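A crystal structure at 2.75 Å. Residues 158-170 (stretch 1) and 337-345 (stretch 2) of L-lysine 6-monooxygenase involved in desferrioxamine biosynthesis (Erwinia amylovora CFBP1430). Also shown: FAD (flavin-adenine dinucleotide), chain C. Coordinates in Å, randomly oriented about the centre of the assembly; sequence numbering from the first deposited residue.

Stretch 1, residues 158-170: GTGPSAWSPACSQ
Stretch 2, residues 337-345: VMATGYHYQ

Two segments, whose touching residues are at least 169 apart in sequence, run antiparallel where they pair and bury 641 Å² between them; Pro161 lies against Tyr344, Ala163 against Tyr342 and Ser165 near Thr340. Stretch 1 begins beside FAD. Gly160 (phi/psi 83/166) brings its CA within 2.9 Å of FAD O2P; a CB here would jam against the preceding carbonyl and strike FAD O2A. Its own O lies 3.6 Å from CD2 of Tyr344, whose side chain is t (chi2 -88°).

Pro161, C-gamma endo, points toward stretch 2 and has no amide hydrogen to leave unsatisfied; its CB packs 4.1 Å from Tyr342 CB and 4.2 Å from Tyr344 CB. Ser162 (-112/153) and His343 (-134/138) then form a hydrogen-bonded antiparallel pair, CA atoms 5.6 Å apart: Ser162 N donates to His343 O (3.0 Å) and His343 N to Ser162 O (2.9 Å). Their side chains, m and t, share one sheet face. Ala163 (-57/143) forms the next, non-hydrogen-bonded pair with Tyr342, CA to CA 4.3 Å. Its small side chain points away, yet CB remains 4.3 Å from CE2 of Tyr342, an m rotamer whose CE1 reaches 3.3 Å from FAD C8M.

Just past the strand pair, Trp164 N (-133/135; chi1 t, chi2 87°) donates to Gly341 O at 3.0 Å. Gly341 has phi 73°, a value that favours glycine. The CA-to-CB bond of Trp164 points toward stretch 2, and the indole sets CD1 4.0 Å from His343 CB and CE3 3.8 Å from Thr340 CB. Thr340, rotamer p, turns OG1 to Trp164 O and donates to it at 2.5 Å.

Beyond Ser165, Pro166 (C-gamma exo) sets CD 3.8 Å from Met338 SD. The long unbranched side chain of Met338 (t, p, p) places CE 3.7 Å from Ser169 CB. Ser169, rotamer p, secures the 3-10 turn: its N and OG both donate to Pro166 O, at 3.0 and 2.7 Å.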

ATOM      1  N   GLY B 158      34.235   7.311 -16.762  1.00 37.17           N
ATOM      2  CA  GLY B 158      33.241   7.077 -15.720  1.00 42.08           C
ATOM      3  C   GLY B 158      33.771   7.457 -14.350  1.00 43.95           C
ATOM      4  O   GLY B 158      33.562   6.729 -13.384  1.00 44.69           O
ATOM      5  N   THR B 159      34.446   8.607 -14.303  1.00 46.91           N
ATOM      6  CA  THR B 159      35.196   9.112 -13.149  1.00 45.20           C
ATOM      7  C   THR B 159      34.270   9.426 -11.971  1.00 48.33           C
ATOM      8  O   THR B 159      34.647   9.271 -10.822  1.00 49.76           O
ATOM      9  CB  THR B 159      36.009  10.389 -13.575  1.00 43.38           C
ATOM     10  OG1 THR B 159      37.324   9.990 -13.986  1.00 44.16           O
ATOM     11  CG2 THR B 159      36.146  11.459 -12.481  1.00 45.21           C
ATOM     12  N   GLY B 160      33.064   9.880 -12.274  1.00 51.79           N
ATOM     13  CA  GLY B 160      32.115  10.248 -11.252  1.00 49.23           C
ATOM     14  C   GLY B 160      32.315  11.651 -10.722  1.00 48.58           C
ATOM     15  O   GLY B 160      33.314  12.312 -11.044  1.00 45.47           O
ATOM     16  N   PRO B 161      31.305  12.163  -9.984  1.00 48.03           N
ATOM     17  CA  PRO B 161      31.350  13.518  -9.491  1.00 46.81           C
ATOM     18  C   PRO B 161      31.937  13.521  -8.096  1.00 45.17           C
ATOM     19  O   PRO B 161      32.058  12.465  -7.486  1.00 43.41           O
ATOM     20  CB  PRO B 161      29.870  13.912  -9.472  1.00 47.32           C
ATOM     21  CG  PRO B 161      29.140  12.637  -9.199  1.00 46.19           C
ATOM     22  CD  PRO B 161      30.057  11.498  -9.554  1.00 46.96           C
ATOM     23  N   SER B 162      32.298  14.698  -7.605  1.00 47.25           N
ATOM     24  CA  SER B 162      32.929  14.838  -6.297  1.00 49.80           C
ATOM     25  C   SER B 162      31.994  15.550  -5.326  1.00 47.26           C
ATOM     26  O   SER B 162      31.130  16.332  -5.740  1.00 44.76           O
ATOM     27  CB  SER B 162      34.238  15.615  -6.439  1.00 51.27           C
ATOM     28  OG  SER B 162      35.144  14.953  -7.308  1.00 56.66           O
ATOM     29  N   ALA B 163      32.170  15.271  -4.032  1.00 46.10           N
ATOM     30  CA  ALA B 163      31.382  15.903  -2.970  1.00 41.64           C
ATOM     31  C   ALA B 163      31.531  17.418  -3.070  1.00 41.15           C
ATOM     32  O   ALA B 163      32.610  17.917  -3.401  1.00 46.84           O
ATOM     33  CB  ALA B 163      31.850  15.431  -1.611  1.00 38.84           C
ATOM     34  N   TRP B 164      30.443  18.133  -2.800  1.00 40.78           N
ATOM     35  CA  TRP B 164      30.396  19.582  -2.927  1.00 44.55           C
ATOM     36  C   TRP B 164      29.762  20.216  -1.703  1.00 47.50           C
ATOM     37  O   TRP B 164      28.716  19.752  -1.242  1.00 45.31           O
ATOM     38  CB  TRP B 164      29.580  19.966  -4.149  1.00 48.29           C
ATOM     39  CG  TRP B 164      29.486  21.446  -4.378  1.00 48.77           C
ATOM     40  CD1 TRP B 164      30.357  22.225  -5.074  1.00 49.35           C
ATOM     41  CD2 TRP B 164      28.457  22.317  -3.902  1.00 52.51           C
ATOM     42  NE1 TRP B 164      29.932  23.527  -5.072  1.00 52.80           N
ATOM     43  CE2 TRP B 164      28.769  23.617  -4.356  1.00 51.75           C
ATOM     44  CE3 TRP B 164      27.303  22.128  -3.126  1.00 55.28           C
ATOM     45  CZ2 TRP B 164      27.968  24.727  -4.067  1.00 50.48           C
ATOM     46  CZ3 TRP B 164      26.499  23.233  -2.845  1.00 56.07           C
ATOM     47  CH2 TRP B 164      26.839  24.518  -3.317  1.00 53.28           C
ATOM     48  N   SER B 165      30.394  21.284  -1.208  1.00 47.79           N
ATOM     49  CA  SER B 165      29.856  22.124  -0.138  1.00 46.40           C
ATOM     50  C   SER B 165      29.874  23.580  -0.605  1.00 49.32           C
ATOM     51  O   SER B 165      30.705  23.928  -1.445  1.00 46.42           O
ATOM     52  CB  SER B 165      30.693  21.975   1.126  1.00 44.59           C
ATOM     53  OG  SER B 165      30.820  20.612   1.487  1.00 41.57           O
ATOM     54  N   PRO B 166      28.977  24.439  -0.062  1.00 54.33           N
ATOM     55  CA  PRO B 166      28.934  25.848  -0.483  1.00 53.79           C
ATOM     56  C   PRO B 166      30.273  26.560  -0.344  1.00 52.16           C
ATOM     57  O   PRO B 166      31.057  26.213   0.540  1.00 49.84           O
ATOM     58  CB  PRO B 166      27.895  26.469   0.465  1.00 54.90           C
ATOM     59  CG  PRO B 166      27.028  25.333   0.870  1.00 53.29           C
ATOM     60  CD  PRO B 166      27.952  24.161   0.963  1.00 54.26           C
ATOM     61  N   ALA B 167      30.522  27.543  -1.205  1.00 52.68           N
ATOM     62  CA  ALA B 167      31.811  28.256  -1.236  1.00 53.21           C
ATOM     63  C   ALA B 167      32.216  28.849   0.120  1.00 53.11           C
ATOM     64  O   ALA B 167      33.391  28.799   0.492  1.00 52.11           O
ATOM     65  CB  ALA B 167      31.788  29.347  -2.299  1.00 54.31           C
ATOM     66  N   CYS B 168      31.240  29.380   0.857  1.00 54.61           N
ATOM     67  CA  CYS B 168      31.489  29.995   2.166  1.00 53.12           C
ATOM     68  C   CYS B 168      31.876  29.009   3.289  1.00 50.90           C
ATOM     69  O   CYS B 168      32.373  29.434   4.327  1.00 50.29           O
ATOM     70  CB  CYS B 168      30.259  30.804   2.595  1.00 53.07           C
ATOM     71  SG  CYS B 168      28.820  29.784   2.985  1.00 56.13           S
ATOM     72  N   SER B 169      31.643  27.710   3.089  1.00 52.68           N
ATOM     73  CA  SER B 169      31.993  26.681   4.076  1.00 52.68           C
ATOM     74  C   SER B 169      33.459  26.190   4.043  1.00 55.16           C
ATOM     75  O   SER B 169      33.898  25.528   4.990  1.00 51.68           O
ATOM     76  CB  SER B 169      31.030  25.485   3.942  1.00 50.70           C
ATOM     77  OG  SER B 169      31.305  24.695   2.788  1.00 46.08           O
ATOM     78  N   GLN B 170      34.219  26.523   2.994  1.00 55.65           N
ATOM     79  CA  GLN B 170      35.581  25.964   2.800  1.00 56.21           C
ATOM     80  C   GLN B 170      36.515  26.136   4.004  1.00 50.41           C
ATOM     81  O   GLN B 170      37.296  25.230   4.301  1.00 48.26           O
ATOM     82  CB  GLN B 170      36.239  26.518   1.509  1.00 62.37           C
ATOM     83  CG  GLN B 170      37.683  26.064   1.215  1.00 64.32           C
ATOM     84  CD  GLN B 170      38.765  26.941   1.867  1.00 62.42           C
ATOM     85  OE1 GLN B 170      38.921  28.122   1.548  1.00 55.66           O
ATOM     86  NE2 GLN B 170      39.520  26.351   2.781  1.00 61.68           N
ATOM     87  N   VAL B 337      25.758  18.865   9.442  1.00 33.32           N
ATOM     88  CA  VAL B 337      25.860  17.893   8.365  1.00 33.95           C
ATOM     89  C   VAL B 337      25.541  18.619   7.072  1.00 35.08           C
ATOM     90  O   VAL B 337      24.430  19.087   6.885  1.00 37.12           O
ATOM     91  CB  VAL B 337      24.900  16.717   8.565  1.00 33.96           C
ATOM     92  CG1 VAL B 337      24.908  15.809   7.348  1.00 36.06           C
ATOM     93  CG2 VAL B 337      25.276  15.935   9.806  1.00 34.82           C
ATOM     94  N   MET B 338      26.527  18.711   6.193  1.00 35.98           N
ATOM     95  CA  MET B 338      26.377  19.371   4.906  1.00 35.80           C
ATOM     96  C   MET B 338      25.969  18.333   3.837  1.00 35.23           C
ATOM     97  O   MET B 338      26.812  17.715   3.186  1.00 33.34           O
ATOM     98  CB  MET B 338      27.692  20.067   4.564  1.00 36.44           C
ATOM     99  CG  MET B 338      27.551  21.200   3.580  1.00 38.09           C
ATOM    100  SD  MET B 338      26.962  22.707   4.364  1.00 41.67           S
ATOM    101  CE  MET B 338      28.425  23.207   5.273  1.00 44.37           C
ATOM    102  N   ALA B 339      24.663  18.131   3.682  1.00 37.07           N
ATOM    103  CA  ALA B 339      24.103  17.192   2.694  1.00 35.69           C
ATOM    104  C   ALA B 339      23.769  17.933   1.408  1.00 34.00           C
ATOM    105  O   ALA B 339      22.638  17.919   0.928  1.00 36.37           O
ATOM    106  CB  ALA B 339      22.869  16.503   3.266  1.00 35.64           C
ATOM    107  N   THR B 340      24.784  18.563   0.844  1.00 32.53           N
ATOM    108  CA  THR B 340      24.626  19.442  -0.297  1.00 33.83           C
ATOM    109  C   THR B 340      24.975  18.743  -1.625  1.00 34.58           C
ATOM    110  O   THR B 340      25.104  19.399  -2.671  1.00 30.61           O
ATOM    111  CB  THR B 340      25.496  20.688  -0.086  1.00 35.16           C
ATOM    112  OG1 THR B 340      26.819  20.287   0.310  1.00 33.46           O
ATOM    113  CG2 THR B 340      24.882  21.559   1.011  1.00 35.70           C
ATOM    114  N   GLY B 341      25.129  17.417  -1.580  1.00 35.40           N
ATOM    115  CA  GLY B 341      25.313  16.627  -2.784  1.00 39.10           C
ATOM    116  C   GLY B 341      26.676  16.772  -3.439  1.00 41.34           C
ATOM    117  O   GLY B 341      27.659  17.100  -2.776  1.00 43.87           O
ATOM    118  N   TYR B 342      26.701  16.541  -4.756  1.00 42.26           N
ATOM    119  CA  TYR B 342      27.918  16.360  -5.541  1.00 41.05           C
ATOM    120  C   TYR B 342      27.914  17.262  -6.781  1.00 40.78           C
ATOM    121  O   TYR B 342      26.866  17.650  -7.264  1.00 38.48           O
ATOM    122  CB  TYR B 342      28.014  14.895  -5.982  1.00 41.27           C
ATOM    123  CG  TYR B 342      28.199  13.906  -4.846  1.00 42.46           C
ATOM    124  CD1 TYR B 342      27.160  13.575  -3.981  1.00 44.31           C
ATOM    125  CD2 TYR B 342      29.421  13.273  -4.662  1.00 44.06           C
ATOM    126  CE1 TYR B 342      27.347  12.674  -2.947  1.00 45.18           C
ATOM    127  CE2 TYR B 342      29.613  12.345  -3.647  1.00 45.85           C
ATOM    128  CZ  TYR B 342      28.575  12.047  -2.786  1.00 46.92           C
ATOM    129  OH  TYR B 342      28.767  11.134  -1.763  1.00 46.84           O
ATOM    130  N   HIS B 343      29.093  17.582  -7.295  1.00 48.13           N
ATOM    131  CA  HIS B 343      29.240  18.351  -8.540  1.00 55.10           C
ATOM    132  C   HIS B 343      30.295  17.668  -9.403  1.00 50.43           C
ATOM    133  O   HIS B 343      31.282  17.172  -8.856  1.00 50.98           O
ATOM    134  CB  HIS B 343      29.627  19.805  -8.195  1.00 67.24           C
ATOM    135  CG  HIS B 343      30.033  20.651  -9.362  1.00 78.84           C
ATOM    136  ND1 HIS B 343      29.192  20.921 -10.426  1.00 80.70           N
ATOM    137  CD2 HIS B 343      31.174  21.346  -9.597  1.00 80.18           C
ATOM    138  CE1 HIS B 343      29.808  21.725 -11.275  1.00 85.15           C
ATOM    139  NE2 HIS B 343      31.012  21.995 -10.797  1.00 90.51           N
ATOM    140  N   TYR B 344      30.080  17.556 -10.718  1.00 44.99           N
ATOM    141  CA  TYR B 344      31.140  17.055 -11.606  1.00 45.68           C
ATOM    142  C   TYR B 344      32.022  18.207 -12.038  1.00 42.22           C
ATOM    143  O   TYR B 344      31.527  19.256 -12.418  1.00 43.53           O
ATOM    144  CB  TYR B 344      30.592  16.329 -12.851  1.00 49.77           C
ATOM    145  CG  TYR B 344      31.693  15.805 -13.794  1.00 48.68           C
ATOM    146  CD1 TYR B 344      32.234  16.610 -14.809  1.00 47.80           C
ATOM    147  CD2 TYR B 344      32.185  14.496 -13.673  1.00 49.36           C
ATOM    148  CE1 TYR B 344      33.236  16.133 -15.661  1.00 47.30           C
ATOM    149  CE2 TYR B 344      33.189  14.015 -14.515  1.00 51.51           C
ATOM    150  CZ  TYR B 344      33.713  14.836 -15.502  1.00 47.15           C
ATOM    151  OH  TYR B 344      34.694  14.353 -16.335  1.00 37.76           O
ATOM    152  N   GLN B 345      33.330  18.011 -11.967  1.00 42.41           N
ATOM    153  CA  GLN B 345      34.265  18.861 -12.698  1.00 46.65           C
ATOM    154  C   GLN B 345      35.327  17.969 -13.344  1.00 42.16           C
ATOM    155  O   GLN B 345      35.745  16.960 -12.753  1.00 34.13           O
ATOM    156  CB  GLN B 345      34.868  19.972 -11.822  1.00 53.57           C
ATOM    157  CG  GLN B 345      35.682  19.502 -10.629  1.00 59.32           C
ATOM    158  CD  GLN B 345      36.058  20.646  -9.699  1.00 64.97           C
ATOM    159  OE1 GLN B 345      35.242  21.527  -9.417  1.00 79.17           O
ATOM    160  NE2 GLN B 345      37.292  20.635  -9.210  1.00 62.77           N
TER
HETATM  161  PA  FAD C 501      31.443   6.703  -8.721  1.00 81.94           P
HETATM  162  O1A FAD C 501      31.235   5.966  -7.411  1.00 74.09           O
HETATM  163  O2A FAD C 501      31.690   8.193  -8.700  1.00 70.04           O
HETATM  164  O5B FAD C 501      32.678   5.951  -9.441  1.00 89.76           O
HETATM  165  C5B FAD C 501      33.866   6.628  -9.840  1.00 93.35           C
HETATM  166  C4B FAD C 501      35.127   5.801  -9.618  1.00 92.51           C
HETATM  167  O4B FAD C 501      36.191   6.339 -10.421  1.00 91.14           O
HETATM  168  C3B FAD C 501      35.613   5.849  -8.174  1.00 92.41           C
HETATM  169  O3B FAD C 501      35.915   4.515  -7.744  1.00 71.22           O
HETATM  170  C2B FAD C 501      36.828   6.776  -8.206  1.00 93.74           C
HETATM  171  O2B FAD C 501      37.834   6.460  -7.239  1.00102.75           O
HETATM  172  C1B FAD C 501      37.355   6.559  -9.612  1.00 89.91           C
HETATM  173  N9A FAD C 501      38.248   7.622 -10.150  1.00 89.25           N
HETATM  174  C8A FAD C 501      38.049   8.956 -10.196  1.00 89.69           C
HETATM  175  N7A FAD C 501      39.115   9.575 -10.777  1.00 85.07           N
HETATM  176  C5A FAD C 501      40.015   8.627 -11.111  1.00 83.69           C
HETATM  177  C6A FAD C 501      41.359   8.570 -11.751  1.00 80.99           C
HETATM  178  N6A FAD C 501      41.984   9.697 -12.169  1.00 86.95           N
HETATM  179  N1A FAD C 501      41.942   7.352 -11.908  1.00 75.99           N
HETATM  180  C2A FAD C 501      41.344   6.213 -11.500  1.00 77.16           C
HETATM  181  N3A FAD C 501      40.135   6.195 -10.907  1.00 71.15           N
HETATM  182  C4A FAD C 501      39.434   7.342 -10.694  1.00 82.70           C
HETATM  183  N1  FAD C 501      21.194   6.584  -8.248  1.00100.83           N
HETATM  184  C2  FAD C 501      20.201   5.685  -8.474  1.00100.06           C
HETATM  185  O2  FAD C 501      19.778   5.556  -9.645  1.00 91.22           O
HETATM  186  N3  FAD C 501      19.670   4.930  -7.486  1.00100.91           N
HETATM  187  C4  FAD C 501      20.089   5.029  -6.211  1.00 95.54           C
HETATM  188  O4  FAD C 501      19.579   4.326  -5.317  1.00 90.37           O
HETATM  189  C4X FAD C 501      21.171   5.989  -5.881  1.00 93.34           C
HETATM  190  N5  FAD C 501      21.639   6.133  -4.622  1.00 83.55           N
HETATM  191  C5X FAD C 501      22.626   7.021  -4.354  1.00 95.47           C
HETATM  192  C6  FAD C 501      23.067   7.129  -3.037  1.00103.36           C
HETATM  193  C7  FAD C 501      24.079   8.019  -2.685  1.00104.55           C
HETATM  194  C7M FAD C 501      24.536   8.119  -1.251  1.00 95.80           C
HETATM  195  C8  FAD C 501      24.696   8.868  -3.744  1.00103.41           C
HETATM  196  C8M FAD C 501      25.791   9.838  -3.390  1.00 98.10           C
HETATM  197  C9  FAD C 501      24.260   8.771  -5.066  1.00105.69           C
HETATM  198  C9A FAD C 501      23.239   7.876  -5.436  1.00105.54           C
HETATM  199  N10 FAD C 501      22.760   7.736  -6.783  1.00112.87           N
HETATM  200  C10 FAD C 501      21.718   6.794  -7.012  1.00101.91           C
HETATM  201  C1' FAD C 501      23.287   8.512  -7.938  1.00113.15           C
HETATM  202  C2' FAD C 501      24.393   7.754  -8.710  1.00109.04           C
HETATM  203  O2' FAD C 501      23.991   6.390  -8.955  1.00 95.16           O
HETATM  204  C3' FAD C 501      25.765   7.768  -8.010  1.00102.86           C
HETATM  205  O3' FAD C 501      26.234   9.117  -7.853  1.00101.10           O
HETATM  206  C4' FAD C 501      26.838   6.963  -8.754  1.00 97.60           C
HETATM  207  O4' FAD C 501      27.832   6.519  -7.823  1.00 78.97           O
HETATM  208  C5' FAD C 501      27.523   7.765  -9.857  1.00 99.50           C
HETATM  209  O5' FAD C 501      28.081   6.861 -10.812  1.00 99.51           O
HETATM  210  P   FAD C 501      29.656   6.855 -11.104  1.00 83.70           P
HETATM  211  O1P FAD C 501      29.942   5.749 -12.099  1.00 76.54           O
HETATM  212  O2P FAD C 501      29.963   8.283 -11.456  1.00 68.07           O
HETATM  213  O3P FAD C 501      30.123   6.381  -9.618  1.00 95.50           O